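Local coordinates for elongation factor 1-beta (Pyrococcus horikoshii, PDB 2YY3), which probably promotes exchange of GDP for GTP on elongation factor 1-alpha, regenerating the GTP-bound form that binds aminoacyl-tRNA, at residues S2-V7 and Y56-D61; V9-P14 and E84-S89. All coordinates share one frame; numbering follows the deposited sequence.

Contact 1 (S2-V7 and Y56-D61); sequences SDFNLV and YVLGRD
Phe4 lies flat against Leu58: CB of Leu58 stands over the middle of the ring, 3.7 Å from the Phe4 ring centroid, a CH-pi contact made face-on, and the two side chains cross at about a right angle. The Phe4 ring is swung here because its CG lies anti to the carbonyl carbon (chi1 -84°), which also brings CD1 to 3.3 Å from Gly59 N. One step along, Asn5 reaches across with its side chain. CG sits between the backbone N and the carbonyl carbon (chi1 51°), and OD1 takes the amide of Asp61 at 2.9 Å from Asp61 N, in the carbonyl plane and on a lone pair. The amide end, ND2, lies over one face of the Arg60 guanidinium; the two groups, both donors, are only near neighbours. Arg60 bends at chi3 and reaches back to Asp3, where NH1 gives a weak hydrogen bond to the carbonyl O of Asp3 at 2.8 Å, while its NE is salt-bridged to Glu62.

These side chains are set by the antiparallel pairing of strands 6-14 and 51-59, the central pair of the ferredoxin-like sheet, starting with a classic beta bulge: Asn5 and Leu6 both face Gly59, and their amides both donate weakly to Gly59 O. The straighter return bond joins Gly59 N to Leu6 O at 3.1 Å. At the next, non-hydrogen-bonded pair, Val7 and Leu58 share the sheet face opposite Leu6, and Val7 CA comes within 3.3 Å of Val57 O in a CA-H...O contact. Val7 CG2 also runs alongside Tyr56 CB. On the other face Leu6 CD2 rests on Asp61 CB at 3.7 Å, and farther out Leu6 meets Val88 and Arg90 of strand 80-90.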
ATOM      1  N   SER A   2       5.110  -0.310  22.449  1.00102.58           N
ATOM      2  CA  SER A   2       4.388  -1.493  21.937  1.00 96.80           C
ATOM      3  C   SER A   2       3.304  -1.336  20.858  1.00 92.29           C
ATOM      4  O   SER A   2       2.911  -2.324  20.230  1.00 91.73           O
ATOM      5  CB  SER A   2       3.787  -2.293  23.106  1.00 97.46           C
ATOM      6  OG  SER A   2       4.778  -2.661  24.051  1.00 97.55           O
ATOM      7  N   ASP A   3       2.812  -0.122  20.641  1.00 85.65           N
ATOM      8  CA  ASP A   3       1.774   0.080  19.640  1.00 78.75           C
ATOM      9  C   ASP A   3       2.325   0.529  18.290  1.00 72.85           C
ATOM     10  O   ASP A   3       3.484   0.272  17.956  1.00 73.83           O
ATOM     11  CB  ASP A   3       0.757   1.116  20.143  1.00 80.38           C
ATOM     12  CG  ASP A   3      -0.240   0.535  21.139  1.00 81.99           C
ATOM     13  OD1 ASP A   3      -1.165   1.269  21.557  1.00 82.90           O
ATOM     14  OD2 ASP A   3      -0.107  -0.654  21.497  1.00 83.50           O
ATOM     15  N   PHE A   4       1.453   1.166  17.511  1.00 63.44           N
ATOM     16  CA  PHE A   4       1.785   1.734  16.211  1.00 54.97           C
ATOM     17  C   PHE A   4       1.403   3.202  16.406  1.00 51.04           C
ATOM     18  O   PHE A   4       0.331   3.485  16.940  1.00 51.24           O
ATOM     19  CB  PHE A   4       0.911   1.140  15.100  1.00 53.18           C
ATOM     20  CG  PHE A   4       1.405  -0.173  14.555  1.00 50.47           C
ATOM     21  CD1 PHE A   4       2.603  -0.244  13.848  1.00 49.28           C
ATOM     22  CD2 PHE A   4       0.663  -1.338  14.740  1.00 46.64           C
ATOM     23  CE1 PHE A   4       3.053  -1.458  13.336  1.00 48.01           C
ATOM     24  CE2 PHE A   4       1.101  -2.551  14.237  1.00 45.61           C
ATOM     25  CZ  PHE A   4       2.297  -2.618  13.531  1.00 47.79           C
ATOM     26  N   ASN A   5       2.252   4.138  15.999  1.00 43.98           N
ATOM     27  CA  ASN A   5       1.896   5.534  16.182  1.00 39.65           C
ATOM     28  C   ASN A   5       1.860   6.311  14.876  1.00 39.49           C
ATOM     29  O   ASN A   5       1.780   7.547  14.865  1.00 37.93           O
ATOM     30  CB  ASN A   5       2.836   6.215  17.186  1.00 36.22           C
ATOM     31  CG  ASN A   5       4.304   6.001  16.865  1.00 36.20           C
ATOM     32  OD1 ASN A   5       4.728   6.092  15.716  1.00 36.55           O
ATOM     33  ND2 ASN A   5       5.091   5.736  17.893  1.00 34.73           N
ATOM     34  N   LEU A   6       1.879   5.579  13.770  1.00 38.37           N
ATOM     35  CA  LEU A   6       1.860   6.204  12.460  1.00 36.20           C
ATOM     36  C   LEU A   6       1.087   5.345  11.496  1.00 35.80           C
ATOM     37  O   LEU A   6       1.003   4.122  11.671  1.00 36.83           O
ATOM     38  CB  LEU A   6       3.289   6.345  11.934  1.00 37.75           C
ATOM     39  CG  LEU A   6       3.993   7.696  11.808  1.00 39.46           C
ATOM     40  CD1 LEU A   6       3.801   8.513  13.066  1.00 40.13           C
ATOM     41  CD2 LEU A   6       5.476   7.454  11.529  1.00 36.08           C
ATOM     42  N   VAL A   7       0.512   5.991  10.485  1.00 32.43           N
ATOM     43  CA  VAL A   7      -0.201   5.300   9.422  1.00 29.25           C
ATOM     44  C   VAL A   7       0.209   5.991   8.130  1.00 28.74           C
ATOM     45  O   VAL A   7       0.200   7.210   8.053  1.00 27.29           O
ATOM     46  CB  VAL A   7      -1.755   5.396   9.538  1.00 28.38           C
ATOM     47  CG1 VAL A   7      -2.213   6.847   9.441  1.00 26.53           C
ATOM     48  CG2 VAL A   7      -2.407   4.594   8.403  1.00 23.46           C
ATOM     49  N   TYR A  56      -3.559   1.257   3.946  1.00 31.87           N
ATOM     50  CA  TYR A  56      -3.281   2.047   5.135  1.00 31.97           C
ATOM     51  C   TYR A  56      -2.324   1.193   5.926  1.00 31.64           C
ATOM     52  O   TYR A  56      -2.737   0.306   6.664  1.00 31.63           O
ATOM     53  CB  TYR A  56      -4.560   2.313   5.942  1.00 32.79           C
ATOM     54  CG  TYR A  56      -5.548   3.190   5.213  1.00 33.86           C
ATOM     55  CD1 TYR A  56      -6.124   2.771   4.009  1.00 33.94           C
ATOM     56  CD2 TYR A  56      -5.878   4.457   5.695  1.00 32.53           C
ATOM     57  CE1 TYR A  56      -6.994   3.588   3.309  1.00 33.24           C
ATOM     58  CE2 TYR A  56      -6.749   5.286   4.999  1.00 30.22           C
ATOM     59  CZ  TYR A  56      -7.302   4.845   3.809  1.00 35.53           C
ATOM     60  OH  TYR A  56      -8.170   5.652   3.105  1.00 39.11           O
ATOM     61  N   VAL A  57      -1.036   1.455   5.743  1.00 32.03           N
ATOM     62  CA  VAL A  57       0.007   0.692   6.401  1.00 32.56           C
ATOM     63  C   VAL A  57       0.396   1.290   7.753  1.00 34.67           C
ATOM     64  O   VAL A  57       0.603   2.499   7.870  1.00 35.41           O
ATOM     65  CB  VAL A  57       1.246   0.612   5.494  1.00 34.03           C
ATOM     66  CG1 VAL A  57       2.296  -0.279   6.125  1.00 31.59           C
ATOM     67  CG2 VAL A  57       0.837   0.093   4.113  1.00 31.98           C
ATOM     68  N   LEU A  58       0.495   0.426   8.762  1.00 35.22           N
ATOM     69  CA  LEU A  58       0.835   0.829  10.125  1.00 36.16           C
ATOM     70  C   LEU A  58       2.330   0.696  10.407  1.00 37.11           C
ATOM     71  O   LEU A  58       2.974  -0.252   9.961  1.00 40.48           O
ATOM     72  CB  LEU A  58       0.047  -0.027  11.121  1.00 34.23           C
ATOM     73  CG  LEU A  58      -1.484   0.056  11.032  1.00 35.67           C
ATOM     74  CD1 LEU A  58      -2.122  -1.173  11.658  1.00 33.52           C
ATOM     75  CD2 LEU A  58      -1.960   1.326  11.732  1.00 34.91           C
ATOM     76  N   GLY A  59       2.875   1.650  11.151  1.00 37.73           N
ATOM     77  CA  GLY A  59       4.290   1.628  11.487  1.00 39.83           C
ATOM     78  C   GLY A  59       4.599   2.518  12.680  1.00 38.63           C
ATOM     79  O   GLY A  59       3.692   2.897  13.428  1.00 37.50           O
ATOM     80  N   ARG A  60       5.869   2.859  12.863  1.00 38.31           N
ATOM     81  CA  ARG A  60       6.259   3.704  13.990  1.00 41.53           C
ATOM     82  C   ARG A  60       7.180   4.806  13.545  1.00 42.82           C
ATOM     83  O   ARG A  60       7.827   4.709  12.506  1.00 44.86           O
ATOM     84  CB  ARG A  60       6.954   2.887  15.081  1.00 43.68           C
ATOM     85  CG  ARG A  60       6.071   1.845  15.740  1.00 47.42           C
ATOM     86  CD  ARG A  60       6.820   1.099  16.825  1.00 50.17           C
ATOM     87  NE  ARG A  60       7.233   1.981  17.918  1.00 54.24           N
ATOM     88  CZ  ARG A  60       6.393   2.644  18.706  1.00 55.32           C
ATOM     89  NH1 ARG A  60       5.082   2.532  18.526  1.00 57.28           N
ATOM     90  NH2 ARG A  60       6.861   3.419  19.676  1.00 55.86           N
ATOM     91  N   ASP A  61       7.238   5.861  14.345  1.00 42.97           N
ATOM     92  CA  ASP A  61       8.074   7.003  14.034  1.00 42.60           C
ATOM     93  C   ASP A  61       9.440   6.802  14.678  1.00 43.27           C
ATOM     94  O   ASP A  61       9.810   7.515  15.600  1.00 45.47           O
ATOM     95  CB  ASP A  61       7.409   8.272  14.555  1.00 40.69           C
ATOM     96  CG  ASP A  61       8.034   9.530  14.002  1.00 42.38           C
ATOM     97  OD1 ASP A  61       8.548   9.491  12.871  1.00 41.90           O
ATOM     98  OD2 ASP A  61       7.990  10.570  14.690  1.00 45.10           O
TER

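Contact 2 (V9-P14 and E84-S89); sequences VIRVMP and EVETVS
Ile10 carries CG1 anti to its carbonyl carbon (chi1 -58°), and Val85 places CG2 likewise beside its own backbone N; the two branches meet at 3.8 Å between Ile10 CG1 and Val85 CG2. This non-hydrogen-bonded pair turns toward helix 67-76, where Ile10 meets Val70 and Val85 meets Phe67. The other branch of Ile10, CG2, lies close against the carbonyl O of Glu84, and Ile10 CA makes a CA-H...O contact with the same oxygen, 3.1 Å from Glu84 O. Replacing Ile10 by an alanine would probably leave Val85 CG2 without this apolar partner and open a gap facing Val70 of helix 67-76.

On the opposite face Arg11 and Glu86 come together. Glu86, bent at chi2, lays CG against Arg11 CB and sets OE2 3.8 Å from Arg11 NE, a long salt bridge of charges alone, with the oxygen well out of the guanidinium plane although carboxylate and guanidinium are only 11° from parallel. The firmer partner of Arg11 is Glu44, salt-bridged to NH1, and selenomethionine Met13 sets CG over one guanidinium face.

The backbones are joined by Arg11 N to Glu84 O at 2.8 Å, returned by Glu84 N to Arg11 O at 3.1 Å. Past Ile10, Val9 O accepts from Glu86 N while Val9 N donates to Thr87 O at 3.0 Å, so one residue serves two, consistent with a bulge at Glu86. Segments 9-14 and 84-89 run 145° apart in their N-to-C directions, the twisted antiparallel pairing of the first and last strands in a ferredoxin-like alpha-beta sandwich.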
ATOM      1  N   VAL A   9      -0.644   6.013   4.028  1.00 32.79           N
ATOM      2  CA  VAL A   9      -1.547   5.458   3.031  1.00 34.44           C
ATOM      3  C   VAL A   9      -0.887   5.474   1.661  1.00 35.08           C
ATOM      4  O   VAL A   9      -0.535   6.523   1.131  1.00 34.99           O
ATOM      5  CB  VAL A   9      -2.957   6.186   3.058  1.00 34.35           C
ATOM      6  CG1 VAL A   9      -2.888   7.435   3.907  1.00 32.63           C
ATOM      7  CG2 VAL A   9      -3.450   6.485   1.656  1.00 31.80           C
ATOM      8  N   ILE A  10      -0.675   4.280   1.116  1.00 35.64           N
ATOM      9  CA  ILE A  10      -0.025   4.141  -0.177  1.00 36.83           C
ATOM     10  C   ILE A  10      -1.047   3.837  -1.264  1.00 37.39           C
ATOM     11  O   ILE A  10      -1.875   2.934  -1.129  1.00 35.63           O
ATOM     12  CB  ILE A  10       1.036   3.008  -0.163  1.00 37.53           C
ATOM     13  CG1 ILE A  10       2.095   3.272   0.909  1.00 39.93           C
ATOM     14  CG2 ILE A  10       1.722   2.927  -1.496  1.00 38.57           C
ATOM     15  CD1 ILE A  10       1.814   2.599   2.216  1.00 42.11           C
ATOM     16  N   ARG A  11      -0.983   4.599  -2.346  1.00 37.42           N
ATOM     17  CA  ARG A  11      -1.900   4.400  -3.446  1.00 38.60           C
ATOM     18  C   ARG A  11      -1.200   3.628  -4.536  1.00 39.32           C
ATOM     19  O   ARG A  11      -0.160   4.056  -5.012  1.00 40.37           O
ATOM     20  CB  ARG A  11      -2.353   5.742  -4.002  1.00 38.75           C
ATOM     21  CG  ARG A  11      -3.538   5.629  -4.944  1.00 43.71           C
ATOM     22  CD  ARG A  11      -4.086   6.997  -5.328  1.00 43.15           C
ATOM     23  NE  ARG A  11      -3.478   7.473  -6.559  1.00 46.56           N
ATOM     24  CZ  ARG A  11      -4.147   7.679  -7.690  1.00 48.14           C
ATOM     25  NH1 ARG A  11      -5.456   7.453  -7.745  1.00 50.07           N
ATOM     26  NH2 ARG A  11      -3.501   8.093  -8.769  1.00 46.38           N
ATOM     27  N   VAL A  12      -1.748   2.489  -4.935  1.00 41.50           N
ATOM     28  CA  VAL A  12      -1.120   1.734  -6.009  1.00 44.69           C
ATOM     29  C   VAL A  12      -2.043   1.744  -7.220  1.00 46.05           C
ATOM     30  O   VAL A  12      -3.237   1.485  -7.105  1.00 47.06           O
ATOM     31  CB  VAL A  12      -0.789   0.252  -5.595  1.00 45.26           C
ATOM     32  CG1 VAL A  12      -0.513   0.168  -4.088  1.00 42.71           C
ATOM     33  CG2 VAL A  12      -1.914  -0.691  -6.004  1.00 47.67           C
HETATM   34  N   MSE A  13      -1.481   2.082  -8.375  1.00 50.61           N
HETATM   35  CA  MSE A  13      -2.218   2.125  -9.634  1.00 52.17           C
HETATM   36  C   MSE A  13      -1.834   0.911 -10.475  1.00 50.79           C
HETATM   37  O   MSE A  13      -0.659   0.725 -10.779  1.00 51.13           O
HETATM   38  CB  MSE A  13      -1.863   3.397 -10.405  1.00 58.07           C
HETATM   39  CG  MSE A  13      -2.890   4.522 -10.289  1.00 68.68           C
HETATM   40 SE   MSE A  13      -4.640   4.039 -11.024  1.00 81.38          SE
HETATM   41  CE  MSE A  13      -4.201   4.121 -12.906  1.00 78.01           C
ATOM     42  N   PRO A  14      -2.811   0.057 -10.846  1.00 49.73           N
ATOM     43  CA  PRO A  14      -2.491  -1.123 -11.663  1.00 47.75           C
ATOM     44  C   PRO A  14      -2.066  -0.723 -13.082  1.00 47.45           C
ATOM     45  O   PRO A  14      -2.397   0.369 -13.557  1.00 45.85           O
ATOM     46  CB  PRO A  14      -3.796  -1.915 -11.652  1.00 46.07           C
ATOM     47  CG  PRO A  14      -4.404  -1.550 -10.350  1.00 45.08           C
ATOM     48  CD  PRO A  14      -4.181  -0.053 -10.318  1.00 48.72           C
ATOM     49  N   GLU A  84       2.722   5.020  -4.550  1.00 49.27           N
ATOM     50  CA  GLU A  84       3.177   6.243  -3.906  1.00 49.09           C
ATOM     51  C   GLU A  84       2.590   6.387  -2.508  1.00 46.86           C
ATOM     52  O   GLU A  84       1.534   5.826  -2.203  1.00 45.15           O
ATOM     53  CB  GLU A  84       2.779   7.465  -4.740  1.00 51.30           C
ATOM     54  CG  GLU A  84       3.333   7.462  -6.149  1.00 58.25           C
ATOM     55  CD  GLU A  84       4.846   7.615  -6.193  1.00 63.34           C
ATOM     56  OE1 GLU A  84       5.433   7.362  -7.271  1.00 65.64           O
ATOM     57  OE2 GLU A  84       5.449   7.996  -5.159  1.00 64.35           O
ATOM     58  N   VAL A  85       3.291   7.131  -1.656  1.00 45.18           N
ATOM     59  CA  VAL A  85       2.820   7.396  -0.306  1.00 43.51           C
ATOM     60  C   VAL A  85       2.098   8.740  -0.342  1.00 43.16           C
ATOM     61  O   VAL A  85       2.729   9.787  -0.443  1.00 42.99           O
ATOM     62  CB  VAL A  85       3.987   7.476   0.687  1.00 42.96           C
ATOM     63  CG1 VAL A  85       3.507   8.026   2.026  1.00 42.24           C
ATOM     64  CG2 VAL A  85       4.590   6.102   0.874  1.00 44.47           C
ATOM     65  N   GLU A  86       0.773   8.710  -0.268  1.00 42.03           N
ATOM     66  CA  GLU A  86      -0.012   9.939  -0.311  1.00 42.03           C
ATOM     67  C   GLU A  86       0.176  10.819   0.932  1.00 39.77           C
ATOM     68  O   GLU A  86       0.429  12.008   0.812  1.00 39.31           O
ATOM     69  CB  GLU A  86      -1.498   9.611  -0.494  1.00 46.01           C
ATOM     70  CG  GLU A  86      -1.837   8.814  -1.749  1.00 49.43           C
ATOM     71  CD  GLU A  86      -1.396   9.502  -3.033  1.00 50.97           C
ATOM     72  OE1 GLU A  86      -0.179   9.717  -3.200  1.00 52.17           O
ATOM     73  OE2 GLU A  86      -2.264   9.822  -3.875  1.00 49.01           O
ATOM     74  N   THR A  87       0.012  10.242   2.116  1.00 37.20           N
ATOM     75  CA  THR A  87       0.200  10.983   3.365  1.00 35.90           C
ATOM     76  C   THR A  87       0.567  10.046   4.485  1.00 33.21           C
ATOM     77  O   THR A  87       0.394   8.822   4.382  1.00 31.71           O
ATOM     78  CB  THR A  87      -1.065  11.760   3.840  1.00 36.00           C
ATOM     79  OG1 THR A  87      -2.126  10.839   4.123  1.00 37.98           O
ATOM     80  CG2 THR A  87      -1.516  12.733   2.779  1.00 42.08           C
ATOM     81  N   VAL A  88       1.076  10.644   5.554  1.00 31.02           N
ATOM     82  CA  VAL A  88       1.468   9.916   6.746  1.00 32.00           C
ATOM     83  C   VAL A  88       0.840  10.636   7.916  1.00 34.26           C
ATOM     84  O   VAL A  88       0.818  11.864   7.947  1.00 36.87           O
ATOM     85  CB  VAL A  88       2.983   9.926   6.943  1.00 31.53           C
ATOM     86  CG1 VAL A  88       3.343   9.214   8.260  1.00 28.61           C
ATOM     87  CG2 VAL A  88       3.645   9.273   5.754  1.00 30.45           C
ATOM     88  N   SER A  89       0.329   9.890   8.884  1.00 34.21           N
ATOM     89  CA  SER A  89      -0.286  10.542  10.016  1.00 34.94           C
ATOM     90  C   SER A  89      -0.038   9.844  11.320  1.00 34.93           C
ATOM     91  O   SER A  89       0.188   8.642  11.363  1.00 36.80           O
ATOM     92  CB  SER A  89      -1.792  10.668   9.799  1.00 36.06           C
ATOM     93  OG  SER A  89      -2.430  11.050  11.006  1.00 37.42           O
TER

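How the contacts relate
The two contacts lie on one four-stranded antiparallel sheet, their centres about 15 Å apart, and strand 6-14 serves both. Contact 1 pairs its beginning with the end of strand 51-59, and contact 2 its continuation with strand 80-90, so the strand has a partner along each edge. Along the chain the segments alternate: 2-7, 9-14, 56-61, 84-89. A probable hydrogen bond from Ser89 N to Val7 O joins the two directly, and Val57 packs on Ile10. Together they knit the chain's first strand to its last and its third, as expected of a ferredoxin-like sheet with strand order 2-3-1-4.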